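Local coordinates for protein propionate kinase (Francisella tularensis subsp. tularensis, PDB 3KHY) that probably transfers phosphate between ATP and acetate, forming acetyl phosphate and ADP in a magnesium-dependent, reversible reaction, at residues 196-201 against 318-323. Residues are numbered along the deposited sequence; the frame is centred on the assembly and turned at random.
Sequences VIVAHL and VFTGGI
Leu201, Val318 and Thr320 lie along the seam where strands 196-201 and 318-320 run parallel in the five-stranded sheet of an acetokinase domain of the actin-like ATPase fold. Backbone hydrogen bonds alternate across it: Val318 N donates to Ile197 O, Ala199 N to Val318 O (2.7 Å), Thr320 N to Ala199 O and Leu201 N to Thr320 O.

Beta-branched residues suit the extended backbone here. Val318 rests CG2 against Val196 CB (4.2 Å), while Val181 of helix 175-188 packs on its side chain. On the same face, Thr320 places CG2 between its own backbone N and carbonyl carbon, bringing the methyl to 3.5 Å from His200 CA and near Val198 CG1. Its OG1, anti to the backbone N (chi1 -167°), hydrogen-bonds Ile368 O, just past the neighbouring strand 365-367, which satisfies the buried hydroxyl while the methyl serves the apolar packing.

The other face carries Ala199, Phe319 and Leu201. Leucine is long enough to make two contacts: Leu201 CB meets Ile323 CB at 3.8 Å, while its branched end comes to the edge of the Phe319 ring, Leu201 CD1 lying 4.0 Å from Phe319 CD1. Ile334 of helix 328-337 touches both side chains. Small Ala199 fits beside that ring.

Beyond Thr320 the backbone turns at Gly321 into the short helix that follows, a strand-turn-helix element predicted to bind ATP through Gly322 and Ile323, as are His200 and Leu201 opposite. Gly321 has a positive phi (89°), and a CB there would collide with Leu201 O. Its CA instead sits over the face of the His200 ring, 4.2 Å from the centroid, in a CH-pi contact; Ser177 OG hydrogen-bonds His200 ND1, and His174, a predicted transition-state stabiliser, stacks on the ring. Ile323 N bends back to Leu201 O at 2.8 Å; the donor nitrogen stands off the plane of the Leu201 carbonyl, and the bond is bent, 136° at the hydrogen.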
# COMPACT_ATOMS: atom_id res chain seq x y z
N VAL A 196 -18.33 -6.27 -9.58
CA VAL A 196 -18.52 -6.04 -8.15
C VAL A 196 -17.20 -5.84 -7.45
O VAL A 196 -16.14 -6.26 -7.92
CB VAL A 196 -19.29 -7.20 -7.47
CG1 VAL A 196 -20.75 -7.23 -7.94
CG2 VAL A 196 -18.61 -8.55 -7.71
N ILE A 197 -17.27 -5.17 -6.32
CA ILE A 197 -16.15 -5.10 -5.39
C ILE A 197 -16.55 -5.98 -4.22
O ILE A 197 -17.62 -5.79 -3.65
CB ILE A 197 -15.93 -3.67 -4.91
CG1 ILE A 197 -15.49 -2.80 -6.09
CG2 ILE A 197 -14.89 -3.63 -3.77
CD1 ILE A 197 -15.55 -1.29 -5.82
N VAL A 198 -15.71 -6.96 -3.90
CA VAL A 198 -16.02 -7.91 -2.83
C VAL A 198 -15.07 -7.68 -1.66
O VAL A 198 -13.85 -7.75 -1.80
CB VAL A 198 -15.90 -9.37 -3.32
CG1 VAL A 198 -16.18 -10.36 -2.16
CG2 VAL A 198 -16.86 -9.64 -4.50
N ALA A 199 -15.65 -7.36 -0.50
CA ALA A 199 -14.89 -7.20 0.72
C ALA A 199 -15.10 -8.44 1.59
O ALA A 199 -16.15 -8.62 2.18
CB ALA A 199 -15.32 -5.95 1.47
N HIS A 200 -14.09 -9.30 1.63
CA HIS A 200 -14.12 -10.49 2.47
C HIS A 200 -13.49 -10.10 3.80
O HIS A 200 -12.27 -9.95 3.88
CB HIS A 200 -13.29 -11.61 1.82
CG HIS A 200 -13.23 -12.86 2.64
ND1 HIS A 200 -13.82 -14.04 2.24
CD2 HIS A 200 -12.67 -13.11 3.85
CE1 HIS A 200 -13.61 -14.97 3.16
NE2 HIS A 200 -12.91 -14.43 4.15
N LEU A 201 -14.31 -9.90 4.82
CA LEU A 201 -13.82 -9.47 6.13
C LEU A 201 -14.06 -10.60 7.12
O LEU A 201 -15.20 -10.96 7.39
CB LEU A 201 -14.55 -8.18 6.58
CG LEU A 201 -14.62 -7.07 5.53
CD1 LEU A 201 -15.47 -5.88 6.00
CD2 LEU A 201 -13.22 -6.59 5.13
N VAL A 318 -19.93 -5.77 -2.23
CA VAL A 318 -20.41 -6.98 -1.53
C VAL A 318 -19.57 -7.28 -0.28
O VAL A 318 -18.35 -7.40 -0.38
CB VAL A 318 -20.36 -8.22 -2.44
CG1 VAL A 318 -20.96 -9.43 -1.73
CG2 VAL A 318 -21.09 -7.94 -3.76
N PHE A 319 -20.23 -7.39 0.88
CA PHE A 319 -19.56 -7.79 2.12
C PHE A 319 -19.72 -9.29 2.31
O PHE A 319 -20.79 -9.85 2.07
CB PHE A 319 -20.20 -7.11 3.35
CG PHE A 319 -19.95 -5.62 3.43
CD1 PHE A 319 -18.73 -5.14 3.89
CD2 PHE A 319 -20.96 -4.71 3.10
CE1 PHE A 319 -18.50 -3.78 4.00
CE2 PHE A 319 -20.73 -3.34 3.21
CZ PHE A 319 -19.49 -2.87 3.66
N THR A 320 -18.66 -9.95 2.75
CA THR A 320 -18.71 -11.37 3.02
C THR A 320 -17.67 -11.70 4.09
O THR A 320 -16.97 -10.81 4.57
CB THR A 320 -18.49 -12.20 1.74
OG1 THR A 320 -18.85 -13.57 1.98
CG2 THR A 320 -17.03 -12.12 1.26
N GLY A 321 -17.59 -12.97 4.49
CA GLY A 321 -16.69 -13.38 5.55
C GLY A 321 -17.35 -13.29 6.92
O GLY A 321 -18.45 -12.75 7.05
N GLY A 322 -16.68 -13.81 7.95
CA GLY A 322 -17.24 -13.83 9.29
C GLY A 322 -17.70 -12.46 9.79
O GLY A 322 -18.76 -12.33 10.41
N ILE A 323 -16.90 -11.44 9.51
CA ILE A 323 -17.25 -10.08 9.90
C ILE A 323 -18.23 -9.47 8.91
O ILE A 323 -19.23 -8.87 9.30
CB ILE A 323 -16.00 -9.18 9.97
CG1 ILE A 323 -15.01 -9.70 11.02
CG2 ILE A 323 -16.38 -7.74 10.24
CD1 ILE A 323 -13.65 -9.02 10.98